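Local coordinates for protein putative rRNA methylase (Clostridium thermocellum ATCC 27405, PDB 3EEY) that binds S-adenosylmethionine and probably transfers its methyl group to an acceptor, possibly ribosomal RNA, at residues Gln11-Ile16 against Gly34-Phe39; Lys65-Thr68 against Leu72-Arg75; Lys17-Glu22 against Gly132-Val137. All coordinates share one frame; numbering follows the deposited sequence.

Overall arrangement
All three contacts belong to one Rossmann-like methyltransferase domain built on a mixed seven-stranded sheet with order 3-2-1-4-5-7-6. Contacts 1 and 3 share helix 8-19; their centres lie about 10 Å apart, their segments alternate along the chain, and I16 CD1 packs 3.8 Å from I134 CG2. Contact 2 follows contact 1 in series and lies about 15 Å from it between centres, with A38 CA 3.8 Å from L67 CD2. Helix 35-44 thus stands between helix 8-19 and helix 57-69. Contacts 2 and 3 do not touch, being about 21 Å apart between centres. Of the three, contact 1 holds residues that bind S-adenosylmethionine.

Contact 1 of 3, residues Gln11-Ile16 against Gly34-Phe39; sequences QSHDYI and GNDTAF. With SAM (S-adenosylmethionine), chain K.
The S-adenosylmethionine pocket of the methyltransferase domain is lined here by the start of helix 35-44 and the turn before it, and H13 of helix 8-19 meets that helix through D36 and F39, as a second-shell residue linked by D36 to the methionine end of the cofactor. The short helical segments run nearly parallel with axes 12.0 Å apart, and the gap is bridged by H13, D36 and F39. H13 NE2 donates to D36 OD1 over 2.9 Å; the N-H...O angle of 137° is bent, and the imidazole approaches from above the carboxylate plane, the two planes being steeply inclined. The same imidazole lies over the F39 ring as a face-to-face stack, centroids 4.0 Å apart and planes 29° from parallel, with ND1 above the middle of the phenyl. F39 reaches it because its CG stands anti to the backbone N (chi1 165°), carrying the ring toward helix 8-19. There F39 CZ comes 3.4 Å from H13 O, and F39 CE2 meets I16 CG2 at 3.6 Å. Bond and stack together restrict the rotation of the imidazole. D36 faces two ways: OD1 takes the histidine, while OD2 lies 3.4 Å from the cofactor amino N. N35 holds the cofactor carboxylate, its ND2 bonding to OXT at 3.3 Å and its backbone N adding a weak bond to the same oxygen. D54, Q56 and H83 supply further cofactor bonds. G34 occupies the N-cap position of the helix whose first residues bind the carboxylate, an arrangement typical of the glycine-rich turn after the first strand of Rossmann-like methyltransferases.

Contact 2 of 3, residues Lys65-Thr68 against Leu72-Arg75; sequences KKLT and LIDR
The helix-to-strand connection of a beta-alpha-beta unit is closed here, as the end of helix 57-69 meets the loop leading into strand 76-79 through L67, L72 and I73. The backbone provides the polar link: L72 N donates to L67 O at 2.8 Å, with an N-H...O angle of 159°. This brings the returning chain against the last turn of the helix, and the CA atoms of L67 and I73 are 4.8 Å apart. L67 is the apolar centre of the contact, its side chain directed toward the loop and crossing those of L72 and I73 at about right angles. Its CD2 branch meets L72 CB at 3.9 Å, whereas L67 CB touches the tip of I73, CD1, at 3.8 Å. The extended first torsion of I73, with CG1 anti to the backbone N (chi1 -164°), helps to send I73 CD1 back along the helix, where L67 CD1 is 4.0 Å away. In the Rossmann-like fold the unit is right-handed and joins strand 49-53 to the parallel edge strand 76-79, and the loop leads the chain into that strand. R75 marks the return by backbone bonding with V50 of the neighbouring strand. On the more exposed T68, OG1 rests 3.9 Å from I73 CB, a packing contact, while its hydrogen bond goes to the carbonyl of T64 one turn earlier. On the inner side the two leucines reach helix 35-44, L67 packing on T37 and L72 on A41, which continues the apolar layer between the two helices.

Contact 3 of 3, residues Lys17-Glu22 against Gly132-Val137; sequences KMFVKE and GGIITV
With CG beside its backbone N (chi1 -80°), F19 sends its ring from the C-terminal part of helix 8-19 toward strand 133-139, and I134, whose CG1 is anti to the backbone N (chi1 -169°), presents its branched side chain to the ring face. The evidence for a CH-pi contact is direct: I134 CB sits 4.0 Å from the ring centroid and only 11° off the ring normal. The branches spread over the same face, I134 CG2 reaching F19 CG at 3.7 Å and I134 CD1 meeting F19 CE2, also at 3.7 Å. CG2 thus lies near the CB-CG end of F19, while CD1, at the end of the other arm, lies near CE2 and CZ. At the ring edge, in its plane, G132 O is 3.1 Å from F19 CD1, a close approach for a carbon-oxygen pair. This packing sets helix 8-19 against the sheet of the Rossmann-like domain, on strand 133-139 next to the antiparallel strand 181-187. G132 lies where the chain turns a corner, with a positive phi that favours glycine. Along the helix, I16 extends the apolar layer by packing on I134, and S12 and I16 also touch T136. The opposite side of the strand faces helix 115-128, against which I135 packs. At the subunit interface, L3 of the second subunit packs on F19 and I5 of that subunit on I134.

Contact 1 of 3, residues Gln11-Ile16 against Gly34-Phe39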
loop_
_atom_site.group_PDB
_atom_site.type_symbol
_atom_site.label_atom_id
_atom_site.label_comp_id
_atom_site.label_asym_id
_atom_site.label_seq_id
_atom_site.Cartn_x
_atom_site.Cartn_y
_atom_site.Cartn_z
ATOM N N GLN A 11 -1.366 -4.902 7.690
ATOM C CA GLN A 11 -1.532 -3.563 7.132
ATOM C C GLN A 11 -2.944 -2.988 7.295
ATOM O O GLN A 11 -3.092 -1.778 7.504
ATOM C CB GLN A 11 -1.124 -3.548 5.663
ATOM C CG GLN A 11 0.373 -3.552 5.440
ATOM C CD GLN A 11 0.743 -3.177 4.038
ATOM O OE1 GLN A 11 0.349 -2.118 3.533
ATOM N NE2 GLN A 11 1.510 -4.038 3.390
ATOM N N SER A 12 -3.965 -3.850 7.208
ATOM C CA SER A 12 -5.354 -3.451 7.483
ATOM C C SER A 12 -5.520 -2.835 8.877
ATOM O O SER A 12 -6.159 -1.797 9.028
ATOM C CB SER A 12 -6.320 -4.620 7.288
ATOM O OG SER A 12 -6.156 -5.624 8.278
ATOM N N HIS A 13 -4.908 -3.458 9.879
ATOM C CA HIS A 13 -4.894 -2.933 11.243
ATOM C C HIS A 13 -4.175 -1.586 11.360
ATOM O O HIS A 13 -4.645 -0.691 12.065
ATOM C CB HIS A 13 -4.252 -3.952 12.176
ATOM C CG HIS A 13 -5.129 -5.125 12.483
ATOM N ND1 HIS A 13 -5.376 -5.550 13.768
ATOM C CD2 HIS A 13 -5.814 -5.965 11.672
ATOM C CE1 HIS A 13 -6.173 -6.602 13.738
ATOM N NE2 HIS A 13 -6.457 -6.870 12.477
ATOM N N ASP A 14 -3.041 -1.451 10.667
ATOM C CA ASP A 14 -2.283 -0.197 10.613
ATOM C C ASP A 14 -3.073 0.958 9.997
ATOM O O ASP A 14 -3.013 2.082 10.498
ATOM C CB ASP A 14 -0.962 -0.383 9.855
ATOM C CG ASP A 14 0.097 -1.117 10.673
ATOM O OD1 ASP A 14 -0.154 -1.470 11.843
ATOM O OD2 ASP A 14 1.203 -1.330 10.139
ATOM N N TYR A 15 -3.797 0.668 8.914
ATOM C CA TYR A 15 -4.685 1.635 8.269
ATOM C C TYR A 15 -5.867 2.029 9.146
ATOM O O TYR A 15 -6.286 3.182 9.129
ATOM C CB TYR A 15 -5.191 1.106 6.926
ATOM C CG TYR A 15 -4.256 1.383 5.772
ATOM C CD1 TYR A 15 -3.422 0.383 5.267
ATOM C CD2 TYR A 15 -4.204 2.645 5.180
ATOM C CE1 TYR A 15 -2.552 0.634 4.206
ATOM C CE2 TYR A 15 -3.344 2.904 4.110
ATOM C CZ TYR A 15 -2.520 1.897 3.629
ATOM O OH TYR A 15 -1.659 2.142 2.578
ATOM N N ILE A 16 -6.388 1.073 9.910
ATOM C CA ILE A 16 -7.512 1.326 10.809
ATOM C C ILE A 16 -7.075 2.204 11.992
ATOM O O ILE A 16 -7.777 3.151 12.345
ATOM C CB ILE A 16 -8.225 -0.005 11.265
ATOM C CG1 ILE A 16 -8.958 -0.693 10.101
ATOM C CG2 ILE A 16 -9.190 0.241 12.394
ATOM C CD1 ILE A 16 -10.098 0.090 9.454
ATOM N N GLY A 34 -13.527 -13.173 16.068
ATOM C CA GLY A 34 -13.693 -11.932 16.826
ATOM C C GLY A 34 -12.444 -11.102 17.049
ATOM O O GLY A 34 -12.468 -10.129 17.815
ATOM N N ASN A 35 -11.361 -11.482 16.373
ATOM C CA ASN A 35 -10.065 -10.801 16.483
ATOM C C ASN A 35 -10.097 -9.327 16.073
ATOM O O ASN A 35 -9.654 -8.461 16.834
ATOM C CB ASN A 35 -9.005 -11.550 15.677
ATOM C CG ASN A 35 -8.809 -12.970 16.150
ATOM O OD1 ASN A 35 -8.371 -13.207 17.278
ATOM N ND2 ASN A 35 -9.131 -13.931 15.288
ATOM N N ASP A 36 -10.633 -9.054 14.883
ATOM C CA ASP A 36 -10.844 -7.680 14.409
ATOM C C ASP A 36 -11.875 -6.910 15.238
ATOM O O ASP A 36 -11.745 -5.701 15.405
ATOM C CB ASP A 36 -11.256 -7.663 12.936
ATOM C CG ASP A 36 -10.135 -8.084 11.997
ATOM O OD1 ASP A 36 -8.984 -8.233 12.443
ATOM O OD2 ASP A 36 -10.410 -8.256 10.793
ATOM N N THR A 37 -12.894 -7.613 15.741
ATOM C CA THR A 37 -13.917 -7.012 16.602
ATOM C C THR A 37 -13.297 -6.497 17.903
ATOM O O THR A 37 -13.569 -5.369 18.310
ATOM C CB THR A 37 -15.068 -7.998 16.947
ATOM O OG1 THR A 37 -15.259 -8.937 15.882
ATOM C CG2 THR A 37 -16.367 -7.231 17.205
ATOM N N ALA A 38 -12.457 -7.326 18.526
ATOM C CA ALA A 38 -11.726 -6.964 19.747
ATOM C C ALA A 38 -10.781 -5.798 19.495
ATOM O O ALA A 38 -10.712 -4.851 20.291
ATOM C CB ALA A 38 -10.953 -8.165 20.287
ATOM N N PHE A 39 -10.067 -5.887 18.376
ATOM C CA PHE A 39 -9.178 -4.830 17.895
ATOM C C PHE A 39 -9.902 -3.483 17.723
ATOM O O PHE A 39 -9.417 -2.453 18.189
ATOM C CB PHE A 39 -8.509 -5.270 16.582
ATOM C CG PHE A 39 -7.855 -4.154 15.824
ATOM C CD1 PHE A 39 -6.705 -3.551 16.304
ATOM C CD2 PHE A 39 -8.380 -3.715 14.617
ATOM C CE1 PHE A 39 -6.095 -2.518 15.604
ATOM C CE2 PHE A 39 -7.774 -2.690 13.912
ATOM C CZ PHE A 39 -6.631 -2.087 14.408
HETATM N N SAM K . -12.140 -11.197 10.913
HETATM C CA SAM K . -12.409 -12.648 11.164
HETATM C C SAM K . -11.610 -13.184 12.355
HETATM O O SAM K . -11.409 -14.393 12.522
HETATM O OXT SAM K . -11.155 -12.407 13.193
HETATM C CB SAM K . -12.183 -13.463 9.896
HETATM C CG SAM K . -13.407 -13.473 8.984
HETATM S SD SAM K . -13.616 -15.023 8.066
HETATM C CE SAM K . -12.275 -14.868 6.853
HETATM C "C5'" SAM K . -15.104 -14.634 7.105
HETATM C "C4'" SAM K . -16.339 -14.602 8.010
HETATM O "O4'" SAM K . -17.419 -13.938 7.380
HETATM C "C3'" SAM K . -16.827 -16.002 8.379
HETATM O "O3'" SAM K . -16.962 -16.072 9.780
HETATM C "C2'" SAM K . -18.172 -16.138 7.693
HETATM O "O2'" SAM K . -19.095 -16.920 8.428
HETATM C "C1'" SAM K . -18.605 -14.680 7.590
HETATM N N9 SAM K . -19.588 -14.424 6.519
HETATM C C8 SAM K . -19.817 -15.144 5.370
HETATM N N7 SAM K . -20.819 -14.541 4.683
HETATM C C5 SAM K . -21.226 -13.453 5.382
HETATM C C6 SAM K . -22.201 -12.486 5.161
HETATM N N6 SAM K . -22.969 -12.498 4.074
HETATM N N1 SAM K . -22.374 -11.492 6.098
HETATM C C2 SAM K . -21.611 -11.432 7.244
HETATM N N3 SAM K . -20.644 -12.384 7.448
HETATM C C4 SAM K . -20.459 -13.375 6.539
#

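Contact 2 of 3, residues Lys65-Thr68 against Leu72-Arg75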
loop_
_atom_site.group_PDB
_atom_site.type_symbol
_atom_site.label_atom_id
_atom_site.label_comp_id
_atom_site.label_asym_id
_atom_site.label_seq_id
_atom_site.Cartn_x
_atom_site.Cartn_y
_atom_site.Cartn_z
ATOM N N LYS A 65 -17.632 -14.713 23.391
ATOM C CA LYS A 65 -16.720 -15.277 24.379
ATOM C C LYS A 65 -15.418 -14.477 24.459
ATOM O O LYS A 65 -14.967 -14.128 25.545
ATOM C CB LYS A 65 -16.432 -16.744 24.062
ATOM C CG LYS A 65 -15.569 -17.454 25.097
ATOM C CD LYS A 65 -15.275 -18.880 24.674
ATOM C CE LYS A 65 -14.123 -19.473 25.465
ATOM N NZ LYS A 65 -14.428 -19.607 26.919
ATOM N N LYS A 66 -14.844 -14.187 23.294
ATOM C CA LYS A 66 -13.655 -13.342 23.149
ATOM C C LYS A 66 -13.775 -11.979 23.827
ATOM O O LYS A 66 -12.929 -11.615 24.641
ATOM C CB LYS A 66 -13.355 -13.132 21.667
ATOM C CG LYS A 66 -12.183 -13.925 21.140
ATOM C CD LYS A 66 -10.948 -13.044 21.080
ATOM C CE LYS A 66 -9.753 -13.690 20.383
ATOM N NZ LYS A 66 -10.020 -14.955 19.654
ATOM N N LEU A 67 -14.833 -11.245 23.488
ATOM C CA LEU A 67 -15.036 -9.893 23.978
ATOM C C LEU A 67 -15.341 -9.819 25.472
ATOM O O LEU A 67 -14.937 -8.864 26.127
ATOM C CB LEU A 67 -16.140 -9.211 23.176
ATOM C CG LEU A 67 -15.854 -8.902 21.706
ATOM C CD1 LEU A 67 -17.161 -8.689 20.980
ATOM C CD2 LEU A 67 -14.947 -7.694 21.551
ATOM N N THR A 68 -16.041 -10.826 25.997
ATOM C CA THR A 68 -16.385 -10.894 27.426
ATOM C C THR A 68 -15.123 -11.189 28.244
ATOM O O THR A 68 -14.925 -10.631 29.334
ATOM C CB THR A 68 -17.490 -11.962 27.712
ATOM O OG1 THR A 68 -18.561 -11.820 26.770
ATOM C CG2 THR A 68 -18.050 -11.822 29.131
ATOM N N LEU A 72 -14.597 -6.237 26.915
ATOM C CA LEU A 72 -14.905 -5.396 25.743
ATOM C C LEU A 72 -16.298 -5.572 25.123
ATOM O O LEU A 72 -16.598 -4.935 24.121
ATOM C CB LEU A 72 -13.846 -5.595 24.649
ATOM C CG LEU A 72 -12.392 -5.169 24.897
ATOM C CD1 LEU A 72 -11.480 -5.743 23.828
ATOM C CD2 LEU A 72 -12.240 -3.656 24.971
ATOM N N ILE A 73 -17.135 -6.423 25.714
ATOM C CA ILE A 73 -18.475 -6.725 25.184
ATOM C C ILE A 73 -19.454 -5.534 25.331
ATOM O O ILE A 73 -20.469 -5.459 24.631
ATOM C CB ILE A 73 -19.027 -8.064 25.808
ATOM C CG1 ILE A 73 -20.224 -8.628 25.029
ATOM C CG2 ILE A 73 -19.361 -7.906 27.288
ATOM C CD1 ILE A 73 -19.861 -9.413 23.797
ATOM N N ASP A 74 -19.102 -4.600 26.219
ATOM C CA ASP A 74 -19.912 -3.433 26.587
ATOM C C ASP A 74 -20.254 -2.530 25.410
ATOM O O ASP A 74 -21.390 -2.072 25.267
ATOM C CB ASP A 74 -19.176 -2.586 27.636
ATOM C CG ASP A 74 -18.158 -3.385 28.438
ATOM O OD1 ASP A 74 -18.373 -3.567 29.656
ATOM O OD2 ASP A 74 -17.140 -3.825 27.855
ATOM N N ARG A 75 -19.270 -2.229 24.594
ATOM C CA ARG A 75 -19.471 -1.347 23.464
ATOM C C ARG A 75 -19.657 -2.025 22.133
ATOM O O ARG A 75 -19.643 -1.390 21.131
ATOM C CB ARG A 75 -18.345 -0.347 23.354
ATOM C CG ARG A 75 -18.399 0.732 24.363
ATOM C CD ARG A 75 -19.810 1.005 24.788
ATOM N NE ARG A 75 -20.309 2.208 24.179
ATOM C CZ ARG A 75 -21.385 2.843 24.574
ATOM N NH1 ARG A 75 -21.762 3.938 23.956
ATOM N NH2 ARG A 75 -22.081 2.383 25.592
#

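Contact 3 of 3, residues Lys17-Glu22 against Gly132-Val137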
loop_
_atom_site.group_PDB
_atom_site.type_symbol
_atom_site.label_atom_id
_atom_site.label_comp_id
_atom_site.label_asym_id
_atom_site.label_seq_id
_atom_site.Cartn_x
_atom_site.Cartn_y
_atom_site.Cartn_z
ATOM N N LYS A 17 -5.909 1.903 12.568
ATOM C CA LYS A 17 -5.299 2.717 13.633
ATOM C C LYS A 17 -5.085 4.190 13.238
ATOM O O LYS A 17 -5.244 5.074 14.077
ATOM C CB LYS A 17 -3.962 2.108 14.076
ATOM C CG LYS A 17 -4.040 1.092 15.206
ATOM C CD LYS A 17 -2.936 0.039 15.109
ATOM C CE LYS A 17 -1.536 0.629 14.923
ATOM N NZ LYS A 17 -0.662 0.445 16.114
ATOM N N MET A 18 -4.733 4.435 11.970
ATOM C CA MET A 18 -4.586 5.790 11.397
ATOM C C MET A 18 -5.868 6.612 11.445
ATOM O O MET A 18 -5.833 7.828 11.601
ATOM C CB MET A 18 -4.175 5.719 9.920
ATOM C CG MET A 18 -2.690 5.556 9.598
ATOM S SD MET A 18 -2.454 5.241 7.818
ATOM C CE MET A 18 -2.649 6.881 7.120
ATOM N N PHE A 19 -7.002 5.940 11.291
ATOM C CA PHE A 19 -8.269 6.618 11.045
ATOM C C PHE A 19 -9.208 6.614 12.244
ATOM O O PHE A 19 -9.971 7.554 12.437
ATOM C CB PHE A 19 -8.969 5.969 9.852
ATOM C CG PHE A 19 -8.443 6.411 8.520
ATOM C CD1 PHE A 19 -9.123 7.374 7.788
ATOM C CD2 PHE A 19 -7.287 5.856 7.979
ATOM C CE1 PHE A 19 -8.656 7.792 6.549
ATOM C CE2 PHE A 19 -6.808 6.269 6.742
ATOM C CZ PHE A 19 -7.497 7.241 6.024
ATOM N N VAL A 20 -9.162 5.554 13.041
ATOM C CA VAL A 20 -10.103 5.385 14.140
ATOM C C VAL A 20 -9.577 6.018 15.422
ATOM O O VAL A 20 -8.475 5.702 15.873
ATOM C CB VAL A 20 -10.440 3.884 14.368
ATOM C CG1 VAL A 20 -11.329 3.680 15.586
ATOM C CG2 VAL A 20 -11.105 3.321 13.149
ATOM N N LYS A 21 -10.361 6.937 15.979
ATOM C CA LYS A 21 -10.083 7.497 17.299
ATOM C C LYS A 21 -11.167 7.073 18.293
ATOM O O LYS A 21 -12.131 6.390 17.922
ATOM C CB LYS A 21 -9.912 9.028 17.243
ATOM C CG LYS A 21 -11.136 9.828 16.802
ATOM C CD LYS A 21 -10.881 11.326 16.936
ATOM C CE LYS A 21 -12.121 12.145 16.607
ATOM N NZ LYS A 21 -11.939 13.591 16.942
ATOM N N GLU A 22 -11.000 7.464 19.551
ATOM C CA GLU A 22 -11.924 7.062 20.607
ATOM C C GLU A 22 -13.266 7.779 20.515
ATOM O O GLU A 22 -13.323 8.988 20.255
ATOM C CB GLU A 22 -11.287 7.251 21.983
ATOM C CG GLU A 22 -9.960 6.518 22.131
ATOM C CD GLU A 22 -9.746 5.942 23.512
ATOM O OE1 GLU A 22 -10.078 6.623 24.508
ATOM O OE2 GLU A 22 -9.235 4.804 23.599
ATOM N N GLY A 132 -13.712 11.115 4.937
ATOM C CA GLY A 132 -12.457 10.846 5.623
ATOM C C GLY A 132 -12.463 9.525 6.378
ATOM O O GLY A 132 -11.558 9.268 7.162
ATOM N N GLY A 133 -13.485 8.701 6.142
ATOM C CA GLY A 133 -13.594 7.370 6.739
ATOM C C GLY A 133 -12.987 6.304 5.848
ATOM O O GLY A 133 -12.735 6.565 4.686
ATOM N N ILE A 134 -12.767 5.102 6.388
ATOM C CA ILE A 134 -12.038 4.049 5.662
ATOM C C ILE A 134 -12.730 2.691 5.699
ATOM O O ILE A 134 -13.341 2.328 6.687
ATOM C CB ILE A 134 -10.546 3.953 6.136
ATOM C CG1 ILE A 134 -9.716 3.063 5.207
ATOM C CG2 ILE A 134 -10.433 3.438 7.589
ATOM C CD1 ILE A 134 -8.477 3.706 4.661
ATOM N N ILE A 135 -12.664 1.963 4.595
ATOM C CA ILE A 135 -13.016 0.551 4.568
ATOM C C ILE A 135 -11.740 -0.191 4.216
ATOM O O ILE A 135 -11.057 0.184 3.266
ATOM C CB ILE A 135 -14.099 0.232 3.505
ATOM C CG1 ILE A 135 -15.403 0.955 3.836
ATOM C CG2 ILE A 135 -14.351 -1.291 3.396
ATOM C CD1 ILE A 135 -16.275 1.252 2.635
ATOM N N THR A 136 -11.406 -1.224 4.990
ATOM C CA THR A 136 -10.345 -2.143 4.598
ATOM C C THR A 136 -10.945 -3.497 4.212
ATOM O O THR A 136 -11.872 -3.972 4.854
ATOM C CB THR A 136 -9.283 -2.323 5.703
ATOM O OG1 THR A 136 -9.891 -2.920 6.851
ATOM C CG2 THR A 136 -8.666 -0.982 6.088
ATOM N N VAL A 137 -10.437 -4.079 3.133
ATOM C CA VAL A 137 -10.890 -5.380 2.635
ATOM C C VAL A 137 -9.665 -6.281 2.454
ATOM O O VAL A 137 -8.837 -6.056 1.568
ATOM C CB VAL A 137 -11.652 -5.245 1.280
ATOM C CG1 VAL A 137 -12.343 -6.547 0.905
ATOM C CG2 VAL A 137 -12.662 -4.114 1.326
#